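Local coordinates for ALBA-Domain Protein (Trypanosoma brucei, PDB 7DL8) that probably binds RNA through its Alba domain, at residues 26-29 / 30-34; 42-45 / 46-50. All coordinates share one frame; numbering follows the deposited sequence.

Contact 1: residues 26-29 / 30-34; sequences VDIT and KHLLH
K30 lies side by side with V26 and with D27, one turn further on in the same helix, pointing the same way as each partner. The lysine chain leaves with CG beside its own backbone N and then bends at chi3 (-80°). The bend lays K30 CE against V26 CG1 at 3.6 Å. It also brings K30 NZ within 3.9 Å of D27 OD1, a long salt bridge. The stronger polar partners of this amine are Q62 and Q105, whose OE1 atoms both accept hydrogen bonds from it. The amine end of a buried lysine is thus met by two amides and, more loosely, by a carboxylate. The helix, 22-34, is the crossover of a beta-alpha-beta unit between strands 13-16 and 39-45 of the Alba domain. On another side of it I28 and L32 lie next to each other, also pointing alike. I28 CG2 touches L32 CD1 at 3.8 Å, and both residues reach V14 of strand 13-16. I28 CG2 is anti to the backbone N, which directs this methyl towards the following turn. Regular i to i+4 backbone bonds tie the two turns together. K30 N donates to V26 O at 3.0 Å, and L32 N to I28 O at 2.8 Å. T29 turns its hydroxyl back instead, where OG1 is hydrogen-bonded to the carbonyl oxygen of F25.

Contact 2: residues 42-45 / 46-50; sequences VSAL and GGAIN
This is a local turn contact, where strand 39-45 ends and the chain bends into helix 49-61 of the Alba domain. The turn is closed by one backbone hydrogen bond, from A48 N to L45 O at 3.0 Å. L45 to A48 form a type II' beta turn, with G46 and G47 at its corners; the positive phi of G46 (50°) favours glycine. A second bond, from I49 N to G46 O at 3.1 Å, continues the winding into the helix. The two small side chains of A44 and A48 then face each other across the turn. A44 CB meets A48 CB at 3.9 Å and lies closer still, at 3.2 Å, to the carbonyl oxygen A48 O. A48 CB in turn rests 3.5 Å from L45 O. I49 comes in beside the strand end. Its CG1, set beside the backbone N by a chi1 of -75°, lies 3.7 Å from A44 O, and its side chain also packs on I88 of strand 84-94. The side chain of L45 starts away from 46-50 and touches V85 and K87 of strand 84-94. The second subunit comes close here: I49 packs on N50 of that chain, and N50 N makes a weak hydrogen bond to OD1 of N50 of the second subunit. With methyl groups as the facing side chains, the strand end and helix start can sit close together, and the backbone supplies the polar grip.

Contact 1 is buried near the centre of the chain, whereas contact 2 is partly buried and lies about 14 Å from that centre. Their own centres are about 18 Å apart. Contact 1 stays within one helix. Contact 2 joins a strand to the next helix. They follow in series. Helix 22-34 leads on to strand 39-45, and T29 OG1 of the helix packs on V42 CG2 of the strand at 4.2 Å. Both use backbone bonds, but contact 1 adds long side chains and a buried lysine amine, while contact 2 relies on glycine and alanine. The second subunit reaches contact 2; no other chain of the assembly touches contact 1.

Contact 1: residues 26-29 / 30-34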
loop_
_atom_site.group_PDB
_atom_site.type_symbol
_atom_site.label_atom_id
_atom_site.label_comp_id
_atom_site.label_asym_id
_atom_site.label_seq_id
_atom_site.Cartn_x
_atom_site.Cartn_y
_atom_site.Cartn_z
ATOM N N VAL A 26 1.117 -9.001 14.925
ATOM C CA VAL A 26 1.040 -8.422 16.263
ATOM C C VAL A 26 0.970 -9.522 17.316
ATOM O O VAL A 26 1.651 -9.461 18.348
ATOM C CB VAL A 26 -0.163 -7.463 16.360
ATOM C CG1 VAL A 26 -0.522 -7.195 17.813
ATOM C CG2 VAL A 26 0.137 -6.159 15.636
ATOM N N ASP A 27 0.157 -10.551 17.067
ATOM C CA ASP A 27 0.033 -11.648 18.022
ATOM C C ASP A 27 1.325 -12.448 18.122
ATOM O O ASP A 27 1.742 -12.827 19.222
ATOM C CB ASP A 27 -1.137 -12.550 17.635
ATOM C CG ASP A 27 -2.476 -11.856 17.772
ATOM O OD1 ASP A 27 -2.532 -10.798 18.434
ATOM O OD2 ASP A 27 -3.472 -12.369 17.221
ATOM N N ILE A 28 1.961 -12.732 16.982
ATOM C CA ILE A 28 3.224 -13.466 16.995
ATOM C C ILE A 28 4.273 -12.698 17.792
ATOM O O ILE A 28 4.999 -13.273 18.612
ATOM C CB ILE A 28 3.700 -13.745 15.558
ATOM C CG1 ILE A 28 2.830 -14.820 14.904
ATOM C CG2 ILE A 28 5.158 -14.174 15.548
ATOM C CD1 ILE A 28 3.042 -14.946 13.412
ATOM N N THR A 29 4.365 -11.386 17.561
ATOM C CA THR A 29 5.327 -10.570 18.297
ATOM C C THR A 29 5.041 -10.599 19.794
ATOM O O THR A 29 5.964 -10.720 20.608
ATOM C CB THR A 29 5.304 -9.131 17.777
ATOM O OG1 THR A 29 5.494 -9.130 16.355
ATOM C CG2 THR A 29 6.401 -8.306 18.434
ATOM N N LYS A 30 3.765 -10.493 20.175
ATOM C CA LYS A 30 3.405 -10.566 21.587
ATOM C C LYS A 30 3.742 -11.931 22.172
ATOM O O LYS A 30 4.269 -12.027 23.286
ATOM C CB LYS A 30 1.917 -10.259 21.768
ATOM C CG LYS A 30 1.576 -8.780 21.730
ATOM C CD LYS A 30 0.143 -8.531 22.174
ATOM C CE LYS A 30 -0.845 -8.822 21.058
ATOM N NZ LYS A 30 -2.204 -8.299 21.373
ATOM N N HIS A 31 3.440 -13.001 21.432
ATOM C CA HIS A 31 3.714 -14.348 21.922
ATOM C C HIS A 31 5.211 -14.592 22.063
ATOM O O HIS A 31 5.650 -15.242 23.019
ATOM C CB HIS A 31 3.085 -15.381 20.988
ATOM C CG HIS A 31 3.542 -16.783 21.241
ATOM N ND1 HIS A 31 3.119 -17.521 22.326
ATOM C CD2 HIS A 31 4.382 -17.587 20.547
ATOM C CE1 HIS A 31 3.679 -18.715 22.291
ATOM N NE2 HIS A 31 4.451 -18.781 21.220
ATOM N N LEU A 32 6.009 -14.082 21.122
ATOM C CA LEU A 32 7.451 -14.298 21.187
ATOM C C LEU A 32 8.069 -13.554 22.364
ATOM O O LEU A 32 8.955 -14.084 23.043
ATOM C CB LEU A 32 8.108 -13.864 19.877
ATOM C CG LEU A 32 7.907 -14.776 18.665
ATOM C CD1 LEU A 32 8.454 -14.121 17.405
ATOM C CD2 LEU A 32 8.558 -16.130 18.895
ATOM N N LEU A 33 7.593 -12.337 22.641
ATOM C CA LEU A 33 8.107 -11.599 23.789
ATOM C C LEU A 33 7.707 -12.271 25.095
ATOM O O LEU A 33 8.512 -12.359 26.029
ATOM C CB LEU A 33 7.605 -10.156 23.757
ATOM C CG LEU A 33 8.149 -9.245 22.656
ATOM C CD1 LEU A 33 7.422 -7.909 22.659
ATOM C CD2 LEU A 33 9.647 -9.045 22.822
ATOM N N HIS A 34 6.480 -12.791 25.163
ATOM C CA HIS A 34 6.017 -13.455 26.374
ATOM C C HIS A 34 6.744 -14.773 26.606
ATOM O O HIS A 34 6.900 -15.199 27.758
ATOM C CB HIS A 34 4.508 -13.679 26.293
ATOM C CG HIS A 34 3.950 -14.487 27.422
ATOM N ND1 HIS A 34 3.935 -14.037 28.726
ATOM C CD2 HIS A 34 3.375 -15.713 27.442
ATOM C CE1 HIS A 34 3.383 -14.953 29.499
ATOM N NE2 HIS A 34 3.033 -15.981 28.745
#

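Contact 2: residues 42-45 / 46-50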
loop_
_atom_site.group_PDB
_atom_site.type_symbol
_atom_site.label_atom_id
_atom_site.label_comp_id
_atom_site.label_asym_id
_atom_site.label_seq_id
_atom_site.Cartn_x
_atom_site.Cartn_y
_atom_site.Cartn_z
ATOM N N VAL A 42 10.968 -6.768 13.707
ATOM C CA VAL A 42 9.843 -6.633 12.788
ATOM C C VAL A 42 10.348 -5.954 11.521
ATOM O O VAL A 42 10.773 -4.793 11.558
ATOM C CB VAL A 42 8.688 -5.842 13.422
ATOM C CG1 VAL A 42 7.498 -5.787 12.476
ATOM C CG2 VAL A 42 8.289 -6.460 14.753
ATOM N N SER A 43 10.309 -6.675 10.402
ATOM C CA SER A 43 10.875 -6.201 9.148
ATOM C C SER A 43 9.903 -6.443 7.999
ATOM O O SER A 43 8.978 -7.253 8.099
ATOM C CB SER A 43 12.221 -6.880 8.855
ATOM O OG SER A 43 12.089 -8.291 8.863
ATOM N N ALA A 44 10.138 -5.737 6.893
ATOM C CA ALA A 44 9.330 -5.897 5.690
ATOM C C ALA A 44 10.096 -5.351 4.493
ATOM O O ALA A 44 11.050 -4.582 4.639
ATOM C CB ALA A 44 7.973 -5.198 5.823
ATOM N N LEU A 45 9.658 -5.755 3.304
ATOM C CA LEU A 45 10.307 -5.388 2.053
ATOM C C LEU A 45 9.384 -4.536 1.193
ATOM O O LEU A 45 8.180 -4.795 1.116
ATOM C CB LEU A 45 10.706 -6.634 1.257
ATOM C CG LEU A 45 11.613 -7.685 1.890
ATOM C CD1 LEU A 45 11.829 -8.801 0.884
ATOM C CD2 LEU A 45 12.943 -7.100 2.330
ATOM N N GLY A 46 9.964 -3.535 0.539
ATOM C CA GLY A 46 9.286 -2.738 -0.466
ATOM C C GLY A 46 7.938 -2.176 -0.065
ATOM O O GLY A 46 7.836 -1.372 0.869
ATOM N N GLY A 47 6.890 -2.588 -0.781
ATOM C CA GLY A 47 5.553 -2.080 -0.542
ATOM C C GLY A 47 4.944 -2.504 0.775
ATOM O O GLY A 47 3.911 -1.947 1.161
ATOM N N ALA A 48 5.541 -3.476 1.460
ATOM C CA ALA A 48 5.069 -3.919 2.765
ATOM C C ALA A 48 5.718 -3.164 3.918
ATOM O O ALA A 48 5.404 -3.445 5.079
ATOM C CB ALA A 48 5.310 -5.423 2.934
ATOM N N ILE A 49 6.614 -2.218 3.625
ATOM C CA ILE A 49 7.296 -1.471 4.682
ATOM C C ILE A 49 6.296 -0.690 5.527
ATOM O O ILE A 49 6.422 -0.621 6.756
ATOM C CB ILE A 49 8.368 -0.551 4.066
ATOM C CG1 ILE A 49 9.587 -1.369 3.632
ATOM C CG2 ILE A 49 8.770 0.547 5.040
ATOM C CD1 ILE A 49 10.614 -0.571 2.858
ATOM N N ASN A 50 5.280 -0.104 4.889
ATOM C CA ASN A 50 4.262 0.623 5.644
ATOM C C ASN A 50 3.476 -0.319 6.548
ATOM O O ASN A 50 3.136 0.036 7.683
ATOM C CB ASN A 50 3.335 1.389 4.696
ATOM C CG ASN A 50 2.411 0.481 3.916
ATOM O OD1 ASN A 50 2.848 -0.493 3.308
ATOM N ND2 ASN A 50 1.122 0.800 3.928
#